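PDB 3E96: dihydrodipicolinate synthase from Bacillus clausii KSM-K16, which probably catalyses the condensation of pyruvate with aspartate semialdehyde to 4-hydroxy-tetrahydrodipicolinate on the way to lysine. Local coordinates for residues Val142-Pro147 / Arg152-Leu157; Val166-Asn171 / Pro201-Ala206; Pro174-Val179 / Ile189-Gly194. One frame throughout, in Å; residues are numbered along the deposited sequence.

Contact 1: Val142-Pro147 / Arg152-Leu157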
loop_
_atom_site.group_PDB
_atom_site.type_symbol
_atom_site.label_atom_id
_atom_site.label_comp_id
_atom_site.label_asym_id
_atom_site.label_seq_id
_atom_site.Cartn_x
_atom_site.Cartn_y
_atom_site.Cartn_z
ATOM N N VAL B 142 -1.355 -16.494 -3.552
ATOM C CA VAL B 142 -1.855 -15.128 -3.503
ATOM C C VAL B 142 -2.227 -14.804 -2.059
ATOM O O VAL B 142 -2.736 -15.668 -1.332
ATOM C CB VAL B 142 -3.100 -14.925 -4.402
ATOM C CG1 VAL B 142 -2.752 -15.234 -5.859
ATOM C CG2 VAL B 142 -4.235 -15.801 -3.923
ATOM N N TYR B 143 -1.941 -13.573 -1.640
ATOM C CA TYR B 143 -2.265 -13.115 -0.294
ATOM C C TYR B 143 -3.542 -12.298 -0.471
ATOM O O TYR B 143 -3.517 -11.194 -1.013
ATOM C CB TYR B 143 -1.146 -12.231 0.271
ATOM C CG TYR B 143 -1.209 -12.100 1.779
ATOM C CD1 TYR B 143 -0.691 -13.100 2.607
ATOM C CD2 TYR B 143 -1.823 -11.003 2.379
ATOM C CE1 TYR B 143 -0.784 -13.009 3.999
ATOM C CE2 TYR B 143 -1.922 -10.901 3.767
ATOM C CZ TYR B 143 -1.402 -11.906 4.570
ATOM O OH TYR B 143 -1.504 -11.812 5.941
ATOM N N PHE B 144 -4.653 -12.859 -0.010
ATOM C CA PHE B 144 -5.982 -12.263 -0.154
ATOM C C PHE B 144 -6.417 -11.671 1.189
ATOM O O PHE B 144 -6.766 -12.413 2.107
ATOM C CB PHE B 144 -6.938 -13.377 -0.586
ATOM C CG PHE B 144 -8.184 -12.898 -1.264
ATOM C CD1 PHE B 144 -8.142 -12.438 -2.575
ATOM C CD2 PHE B 144 -9.404 -12.934 -0.600
ATOM C CE1 PHE B 144 -9.303 -12.020 -3.220
ATOM C CE2 PHE B 144 -10.571 -12.519 -1.231
ATOM C CZ PHE B 144 -10.520 -12.060 -2.549
ATOM N N LYS B 145 -6.419 -10.343 1.300
ATOM C CA LYS B 145 -6.760 -9.716 2.572
ATOM C C LYS B 145 -7.730 -8.539 2.590
ATOM O O LYS B 145 -7.962 -7.966 3.653
ATOM C CB LYS B 145 -5.477 -9.275 3.277
ATOM C CG LYS B 145 -4.784 -8.095 2.613
ATOM C CD LYS B 145 -3.644 -7.606 3.492
ATOM C CE LYS B 145 -3.058 -6.305 2.994
ATOM N NZ LYS B 145 -2.026 -5.798 3.951
ATOM N N ASP B 146 -8.293 -8.169 1.447
ATOM C CA ASP B 146 -9.230 -7.045 1.400
ATOM C C ASP B 146 -10.688 -7.527 1.449
ATOM O O ASP B 146 -11.194 -8.106 0.491
ATOM C CB ASP B 146 -9.002 -6.217 0.126
ATOM C CG ASP B 146 -9.814 -4.938 0.112
ATOM O OD1 ASP B 146 -10.703 -4.785 0.975
ATOM O OD2 ASP B 146 -9.569 -4.086 -0.766
ATOM N N PRO B 147 -11.384 -7.283 2.570
ATOM C CA PRO B 147 -12.779 -7.719 2.688
ATOM C C PRO B 147 -13.711 -7.110 1.652
ATOM O O PRO B 147 -14.784 -7.650 1.386
ATOM C CB PRO B 147 -13.153 -7.302 4.109
ATOM C CG PRO B 147 -12.325 -6.072 4.316
ATOM C CD PRO B 147 -10.986 -6.477 3.738
ATOM N N ARG B 152 -15.265 -14.349 -4.894
ATOM C CA ARG B 152 -15.464 -14.871 -6.244
ATOM C C ARG B 152 -14.141 -14.802 -7.011
ATOM O O ARG B 152 -13.884 -15.611 -7.906
ATOM C CB ARG B 152 -16.536 -14.056 -6.976
ATOM C CG ARG B 152 -16.765 -14.477 -8.419
ATOM C CD ARG B 152 -17.247 -15.919 -8.512
ATOM N NE ARG B 152 -17.423 -16.342 -9.898
ATOM C CZ ARG B 152 -17.894 -17.528 -10.266
ATOM N NH1 ARG B 152 -18.242 -18.421 -9.347
ATOM N NH2 ARG B 152 -18.016 -17.824 -11.553
ATOM N N VAL B 153 -13.307 -13.825 -6.661
ATOM C CA VAL B 153 -12.003 -13.669 -7.298
ATOM C C VAL B 153 -11.180 -14.948 -7.143
ATOM O O VAL B 153 -10.504 -15.380 -8.079
ATOM C CB VAL B 153 -11.209 -12.494 -6.672
ATOM C CG1 VAL B 153 -9.785 -12.477 -7.217
ATOM C CG2 VAL B 153 -11.908 -11.178 -6.967
ATOM N N LEU B 154 -11.234 -15.553 -5.961
ATOM C CA LEU B 154 -10.483 -16.778 -5.702
ATOM C C LEU B 154 -11.087 -17.952 -6.467
ATOM O O LEU B 154 -10.367 -18.801 -6.994
ATOM C CB LEU B 154 -10.466 -17.089 -4.202
ATOM C CG LEU B 154 -9.730 -16.073 -3.318
ATOM C CD1 LEU B 154 -9.851 -16.486 -1.851
ATOM C CD2 LEU B 154 -8.264 -16.002 -3.730
ATOM N N VAL B 155 -12.413 -17.999 -6.516
ATOM C CA VAL B 155 -13.097 -19.066 -7.237
ATOM C C VAL B 155 -12.694 -19.018 -8.707
ATOM O O VAL B 155 -12.470 -20.052 -9.333
ATOM C CB VAL B 155 -14.629 -18.916 -7.134
ATOM C CG1 VAL B 155 -15.320 -20.016 -7.942
ATOM C CG2 VAL B 155 -15.057 -18.987 -5.676
ATOM N N ASP B 156 -12.587 -17.812 -9.256
ATOM C CA ASP B 156 -12.225 -17.665 -10.660
ATOM C C ASP B 156 -10.751 -17.907 -10.967
ATOM O O ASP B 156 -10.403 -18.284 -12.088
ATOM C CB ASP B 156 -12.656 -16.288 -11.177
ATOM C CG ASP B 156 -14.163 -16.131 -11.209
ATOM O OD1 ASP B 156 -14.856 -17.165 -11.270
ATOM O OD2 ASP B 156 -14.655 -14.986 -11.184
ATOM N N LEU B 157 -9.886 -17.702 -9.978
ATOM C CA LEU B 157 -8.454 -17.921 -10.168
ATOM C C LEU B 157 -8.064 -19.380 -9.963
ATOM O O LEU B 157 -7.083 -19.851 -10.537
ATOM C CB LEU B 157 -7.644 -17.064 -9.189
ATOM C CG LEU B 157 -7.523 -15.558 -9.410
ATOM C CD1 LEU B 157 -6.832 -14.926 -8.198
ATOM C CD2 LEU B 157 -6.730 -15.285 -10.673
#
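In the beta-alpha-beta unit of a TIM barrel that runs from strand 140-144 through helix 152-157 to strand 163-168, Phe144 and Val142 of the strand meet Leu154 and Val153 of the helix that follows. The two short segments run nearly antiparallel, at 161°, with their axes 11.1 Å apart, a gap filled by apolar side chains. Phe144 and Leu154 carry the greater part of it. The Phe144 CG stands anti to the backbone N (chi1 -158°), which sends the ring out from the barrel wall to the helix. There Leu154 lies over one face: its CG sits 3.9 Å from the centroid of the Phe144 ring, almost exactly on the ring normal, a CH-pi contact. The two methyls of Leu154 straddle the base of the ring, CD2 coming 3.7 Å from Phe144 CD1 and CD1 reaching 3.8 Å from Phe144 CD2. A branched leucine suits this place because its fork spreads over a flat aromatic surface. Val153 approaches the ring obliquely, its CB 4.0 Å from Phe144 CE1, while two residues before Phe144, on the same side, Val142 CG2 rests 4.0 Å from Leu154 CD2. Between them, Tyr143, the predicted proton donor/acceptor, points the other way, and its OH bonds to Gly194 O. Around this core, Val142 packs on Phe129 of helix 122-136 and on Val166 of strand 163-168, and Leu154 touches Tyr168 of that same strand.

Contact 2: Val166-Asn171 / Pro201-Ala206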
loop_
_atom_site.group_PDB
_atom_site.type_symbol
_atom_site.label_atom_id
_atom_site.label_comp_id
_atom_site.label_asym_id
_atom_site.label_seq_id
_atom_site.Cartn_x
_atom_site.Cartn_y
_atom_site.Cartn_z
ATOM N N VAL B 166 -3.511 -20.303 -1.420
ATOM C CA VAL B 166 -4.060 -19.005 -1.087
ATOM C C VAL B 166 -3.839 -18.741 0.393
ATOM O O VAL B 166 -4.198 -19.562 1.235
ATOM C CB VAL B 166 -5.585 -18.948 -1.349
ATOM C CG1 VAL B 166 -6.157 -17.638 -0.813
ATOM C CG2 VAL B 166 -5.872 -19.087 -2.837
ATOM N N LYS B 167 -3.218 -17.611 0.705
ATOM C CA LYS B 167 -3.029 -17.233 2.092
ATOM C C LYS B 167 -4.219 -16.320 2.329
ATOM O O LYS B 167 -4.194 -15.143 1.971
ATOM C CB LYS B 167 -1.705 -16.487 2.284
ATOM C CG LYS B 167 -0.501 -17.419 2.231
ATOM C CD LYS B 167 0.804 -16.695 2.522
ATOM C CE LYS B 167 1.958 -17.688 2.635
ATOM N NZ LYS B 167 3.238 -17.002 2.953
ATOM N N TYR B 168 -5.286 -16.897 2.877
ATOM C CA TYR B 168 -6.516 -16.154 3.141
ATOM C C TYR B 168 -6.290 -15.327 4.395
ATOM O O TYR B 168 -6.039 -15.878 5.467
ATOM C CB TYR B 168 -7.675 -17.124 3.344
ATOM C CG TYR B 168 -9.018 -16.478 3.131
ATOM C CD1 TYR B 168 -9.519 -16.274 1.842
ATOM C CD2 TYR B 168 -9.778 -16.041 4.214
ATOM C CE1 TYR B 168 -10.748 -15.647 1.640
ATOM C CE2 TYR B 168 -10.998 -15.415 4.027
ATOM C CZ TYR B 168 -11.483 -15.218 2.742
ATOM O OH TYR B 168 -12.700 -14.589 2.569
ATOM N N ALA B 169 -6.389 -14.008 4.261
ATOM C CA ALA B 169 -6.119 -13.120 5.382
ATOM C C ALA B 169 -7.264 -12.208 5.801
ATOM O O ALA B 169 -7.037 -11.118 6.332
ATOM C CB ALA B 169 -4.870 -12.295 5.080
ATOM N N ILE B 170 -8.489 -12.647 5.538
ATOM C CA ILE B 170 -9.674 -11.904 5.940
ATOM C C ILE B 170 -10.205 -12.745 7.094
ATOM O O ILE B 170 -10.573 -13.906 6.903
ATOM C CB ILE B 170 -10.723 -11.849 4.814
ATOM C CG1 ILE B 170 -10.123 -11.159 3.585
ATOM C CG2 ILE B 170 -11.964 -11.102 5.293
ATOM C CD1 ILE B 170 -11.051 -11.118 2.382
ATOM N N ASN B 171 -10.224 -12.175 8.295
ATOM C CA ASN B 171 -10.680 -12.923 9.460
ATOM C C ASN B 171 -12.189 -12.993 9.575
ATOM O O ASN B 171 -12.783 -12.572 10.567
ATOM C CB ASN B 171 -10.055 -12.343 10.731
ATOM C CG ASN B 171 -8.550 -12.552 10.773
ATOM O OD1 ASN B 171 -8.052 -13.605 10.356
ATOM N ND2 ASN B 171 -7.819 -11.561 11.275
ATOM N N PRO B 201 -6.266 -21.810 14.823
ATOM C CA PRO B 201 -7.195 -22.853 15.279
ATOM C C PRO B 201 -8.582 -22.753 14.643
ATOM O O PRO B 201 -9.186 -23.762 14.275
ATOM C CB PRO B 201 -7.237 -22.647 16.795
ATOM C CG PRO B 201 -5.875 -22.069 17.097
ATOM C CD PRO B 201 -5.686 -21.082 15.966
ATOM N N PHE B 202 -9.077 -21.530 14.519
ATOM C CA PHE B 202 -10.391 -21.285 13.939
ATOM C C PHE B 202 -10.404 -21.580 12.438
ATOM O O PHE B 202 -11.336 -22.205 11.928
ATOM C CB PHE B 202 -10.788 -19.840 14.222
ATOM C CG PHE B 202 -10.706 -19.477 15.683
ATOM C CD1 PHE B 202 -11.713 -19.861 16.569
ATOM C CD2 PHE B 202 -9.595 -18.799 16.182
ATOM C CE1 PHE B 202 -11.619 -19.579 17.931
ATOM C CE2 PHE B 202 -9.485 -18.509 17.551
ATOM C CZ PHE B 202 -10.498 -18.900 18.427
ATOM N N PHE B 203 -9.375 -21.128 11.732
ATOM C CA PHE B 203 -9.278 -21.390 10.300
ATOM C C PHE B 203 -9.122 -22.889 10.066
ATOM O O PHE B 203 -9.694 -23.438 9.125
ATOM C CB PHE B 203 -8.064 -20.676 9.690
ATOM C CG PHE B 203 -8.319 -19.257 9.290
ATOM C CD1 PHE B 203 -8.670 -18.303 10.239
ATOM C CD2 PHE B 203 -8.184 -18.866 7.956
ATOM C CE1 PHE B 203 -8.883 -16.972 9.870
ATOM C CE2 PHE B 203 -8.394 -17.541 7.572
ATOM C CZ PHE B 203 -8.745 -16.590 8.532
ATOM N N TRP B 204 -8.343 -23.551 10.921
ATOM C CA TRP B 204 -8.108 -24.987 10.767
ATOM C C TRP B 204 -9.416 -25.764 10.803
ATOM O O TRP B 204 -9.659 -26.624 9.954
ATOM C CB TRP B 204 -7.161 -25.495 11.860
ATOM C CG TRP B 204 -6.574 -26.845 11.561
ATOM C CD1 TRP B 204 -7.148 -28.064 11.788
ATOM C CD2 TRP B 204 -5.307 -27.106 10.945
ATOM N NE1 TRP B 204 -6.313 -29.069 11.352
ATOM C CE2 TRP B 204 -5.177 -28.508 10.829
ATOM C CE3 TRP B 204 -4.267 -26.289 10.480
ATOM C CZ2 TRP B 204 -4.046 -29.113 10.264
ATOM C CZ3 TRP B 204 -3.142 -26.891 9.918
ATOM C CH2 TRP B 204 -3.044 -28.289 9.817
ATOM N N HIS B 205 -10.255 -25.454 11.788
ATOM C CA HIS B 205 -11.553 -26.106 11.929
ATOM C C HIS B 205 -12.409 -25.870 10.683
ATOM O O HIS B 205 -13.193 -26.734 10.282
ATOM C CB HIS B 205 -12.282 -25.561 13.161
ATOM C CG HIS B 205 -13.716 -25.981 13.252
ATOM N ND1 HIS B 205 -14.098 -27.278 13.516
ATOM C CD2 HIS B 205 -14.862 -25.277 13.091
ATOM C CE1 HIS B 205 -15.418 -27.356 13.514
ATOM N NE2 HIS B 205 -15.904 -26.156 13.259
ATOM N N ALA B 206 -12.247 -24.700 10.074
ATOM C CA ALA B 206 -13.009 -24.335 8.885
ATOM C C ALA B 206 -12.444 -24.849 7.555
ATOM O O ALA B 206 -13.081 -24.681 6.510
ATOM C CB ALA B 206 -13.178 -22.815 8.827
#
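With CG anti to its carbonyl carbon (chi1 -85°), Phe203 reaches from helix 200-206 toward the end of strand 163-168, where Tyr168, its CG anti to the backbone N (chi1 -159°), turns its ring to the helix. The two side chains cross at about a right angle, and Phe203 CE2 meets the edge of the tyrosine ring, near its plane, 3.9 Å from Tyr168 CD2. Three oxygens come obliquely to the outer end of the Phe203 ring: CE2 lies 3.6 Å from Tyr168 O, CZ 3.6 Å from Ile170 O, and CE1 3.5 Å from Asn171 OD1. No hydrogen bond spans the segments, and these are close van der Waals contacts. The Asn171 amide stands 89° to the ring plane, and its OD1 is satisfied by a hydrogen bond with Thr195 OG1. A tyrosine suits position 168 because its ring can pack here while its OH bonds to Asp151 OD1. Tyr168 directly follows Lys167, the predicted Schiff-base lysine. Phe176 of helix 173-180 meets both aromatic rings, which brings helices 173-180 and 200-206 and the end of strand 163-168 into one aromatic cluster, with strands 140-144 and 190-193 flanking strand 163-168 in the barrel.

Contact 3: Pro174-Val179 / Ile189-Gly194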
loop_
_atom_site.group_PDB
_atom_site.type_symbol
_atom_site.label_atom_id
_atom_site.label_comp_id
_atom_site.label_asym_id
_atom_site.label_seq_id
_atom_site.Cartn_x
_atom_site.Cartn_y
_atom_site.Cartn_z
ATOM N N PRO B 174 -17.064 -17.358 8.378
ATOM C CA PRO B 174 -18.094 -17.871 7.464
ATOM C C PRO B 174 -17.656 -17.704 6.011
ATOM O O PRO B 174 -17.880 -18.588 5.186
ATOM C CB PRO B 174 -19.318 -17.021 7.808
ATOM C CG PRO B 174 -19.135 -16.785 9.282
ATOM C CD PRO B 174 -17.654 -16.428 9.359
ATOM N N ARG B 175 -17.025 -16.573 5.695
ATOM C CA ARG B 175 -16.550 -16.344 4.332
ATOM C C ARG B 175 -15.496 -17.372 3.950
ATOM O O ARG B 175 -15.548 -17.960 2.868
ATOM C CB ARG B 175 -15.934 -14.951 4.179
ATOM C CG ARG B 175 -16.921 -13.844 3.894
ATOM C CD ARG B 175 -16.194 -12.520 3.653
ATOM N NE ARG B 175 -15.468 -12.478 2.380
ATOM C CZ ARG B 175 -14.992 -11.357 1.840
ATOM N NH1 ARG B 175 -15.162 -10.199 2.468
ATOM N NH2 ARG B 175 -14.380 -11.379 0.664
ATOM N N PHE B 176 -14.528 -17.578 4.837
ATOM C CA PHE B 176 -13.462 -18.531 4.572
ATOM C C PHE B 176 -14.011 -19.947 4.393
ATOM O O PHE B 176 -13.669 -20.635 3.430
ATOM C CB PHE B 176 -12.424 -18.508 5.704
ATOM C CG PHE B 176 -11.343 -19.542 5.550
ATOM C CD1 PHE B 176 -10.460 -19.492 4.476
ATOM C CD2 PHE B 176 -11.253 -20.606 6.440
ATOM C CE1 PHE B 176 -9.508 -20.493 4.288
ATOM C CE2 PHE B 176 -10.308 -21.611 6.264
ATOM C CZ PHE B 176 -9.434 -21.556 5.184
ATOM N N ALA B 177 -14.875 -20.379 5.307
ATOM C CA ALA B 177 -15.442 -21.724 5.216
ATOM C C ALA B 177 -16.193 -21.940 3.902
ATOM O O ALA B 177 -16.144 -23.030 3.321
ATOM C CB ALA B 177 -16.373 -21.984 6.397
ATOM N N LYS B 178 -16.879 -20.905 3.431
ATOM C CA LYS B 178 -17.638 -21.009 2.193
ATOM C C LYS B 178 -16.758 -21.042 0.942
ATOM O O LYS B 178 -16.998 -21.842 0.036
ATOM C CB LYS B 178 -18.641 -19.856 2.081
ATOM C CG LYS B 178 -19.534 -19.924 0.847
ATOM C CD LYS B 178 -20.339 -21.222 0.793
ATOM C CE LYS B 178 -21.113 -21.343 -0.517
ATOM N NZ LYS B 178 -21.896 -22.613 -0.585
ATOM N N VAL B 179 -15.738 -20.192 0.876
ATOM C CA VAL B 179 -14.898 -20.194 -0.316
ATOM C C VAL B 179 -14.128 -21.509 -0.443
ATOM O O VAL B 179 -13.928 -22.009 -1.548
ATOM C CB VAL B 179 -13.921 -18.981 -0.354
ATOM C CG1 VAL B 179 -12.824 -19.133 0.695
ATOM C CG2 VAL B 179 -13.328 -18.854 -1.760
ATOM N N ILE B 189 -5.990 -26.553 -4.106
ATOM C CA ILE B 189 -5.457 -25.316 -3.556
ATOM C C ILE B 189 -5.069 -25.528 -2.096
ATOM O O ILE B 189 -5.840 -26.091 -1.319
ATOM C CB ILE B 189 -6.512 -24.183 -3.618
ATOM C CG1 ILE B 189 -6.916 -23.913 -5.070
ATOM C CG2 ILE B 189 -5.970 -22.926 -2.955
ATOM C CD1 ILE B 189 -5.781 -23.436 -5.957
ATOM N N ALA B 190 -3.868 -25.103 -1.726
ATOM C CA ALA B 190 -3.448 -25.224 -0.341
ATOM C C ALA B 190 -4.082 -24.026 0.356
ATOM O O ALA B 190 -3.804 -22.885 -0.003
ATOM C CB ALA B 190 -1.930 -25.147 -0.235
ATOM N N TRP B 191 -4.950 -24.273 1.331
ATOM C CA TRP B 191 -5.590 -23.175 2.051
ATOM C C TRP B 191 -4.792 -22.856 3.303
ATOM O O TRP B 191 -4.727 -23.662 4.230
ATOM C CB TRP B 191 -7.029 -23.539 2.416
ATOM C CG TRP B 191 -7.936 -23.542 1.230
ATOM C CD1 TRP B 191 -8.460 -24.636 0.592
ATOM C CD2 TRP B 191 -8.412 -22.396 0.519
ATOM N NE1 TRP B 191 -9.236 -24.233 -0.473
ATOM C CE2 TRP B 191 -9.224 -22.863 -0.539
ATOM C CE3 TRP B 191 -8.233 -21.013 0.674
ATOM C CZ2 TRP B 191 -9.855 -21.997 -1.439
ATOM C CZ3 TRP B 191 -8.863 -20.149 -0.224
ATOM C CH2 TRP B 191 -9.664 -20.648 -1.266
ATOM N N ILE B 192 -4.196 -21.667 3.321
ATOM C CA ILE B 192 -3.354 -21.227 4.432
ATOM C C ILE B 192 -3.932 -20.044 5.208
ATOM O O ILE B 192 -4.364 -19.056 4.618
ATOM C CB ILE B 192 -1.962 -20.813 3.893
ATOM C CG1 ILE B 192 -1.322 -22.000 3.167
ATOM C CG2 ILE B 192 -1.059 -20.334 5.037
ATOM C CD1 ILE B 192 -0.143 -21.617 2.282
ATOM N N CYS B 193 -3.941 -20.145 6.534
ATOM C CA CYS B 193 -4.425 -19.038 7.352
ATOM C C CYS B 193 -3.323 -17.984 7.317
ATOM O O CYS B 193 -2.238 -18.199 7.857
ATOM C CB CYS B 193 -4.656 -19.484 8.792
ATOM S SG CYS B 193 -4.984 -18.103 9.912
ATOM N N GLY B 194 -3.595 -16.852 6.677
ATOM C CA GLY B 194 -2.589 -15.807 6.570
ATOM C C GLY B 194 -2.512 -14.851 7.743
ATOM O O GLY B 194 -1.756 -13.878 7.690
#
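Phe176 and Trp191 meet in an offset edge-to-face pair, within the beta-alpha-beta unit of the TIM barrel made by strand 163-168, helix 173-180 and strand 190-193. The edge of Phe176 is directed at the face of the six-membered ring of Trp191, with the planes at 80° and the centroids 6.0 Å apart. That distance and offset place the touch at the margins of both rings, where Phe176 CE1 comes 3.9 Å from Trp191 CE3. The phenylalanine gets there because its CG is anti to the backbone N (chi1 176°), which carries the ring off the helix toward the sheet. One helical turn later Val179 meets the far end of the indole. A tryptophan suits this strand position, being long enough to touch both Phe176 and Val179, and the branched valine fits beside its tip. All three side chains are buried and apolar where they touch, as expected of the layer between barrel wall and helices. Trp191 also packs on Val166 of the adjacent strand and on Ile183, and Phe176 continues to Ala206 of helix 200-206. Both methyls of Val179 converge on one indole carbon, CG1 at 4.0 Å and CG2 at 4.1 Å from Trp191 CH2.

Following the chain, contact 1 closes first: a loop of seven residues after strand 140-144 leads into helix 152-157, which packs back on that strand. Contact 2 then opens on strand 163-168 and closes only at helix 200-206; 29 residues separate segments 166-171 and 201-206. Contact 3 is nested inside that loop, joining helix 173-180 to strand 190-193. Strands 140-144, 163-168 and 190-193 are consecutive neighbours in the barrel, so the three contacts fasten successive helices to one side of it. Contacts 1 and 2 meet through backbone pairing such as Phe144 O with Ala169 N, contacts 2 and 3 through Tyr168 N with Ile192 O, and contacts 1 and 3 where Arg175 NH1 is hydrogen-bonded to Pro147 O.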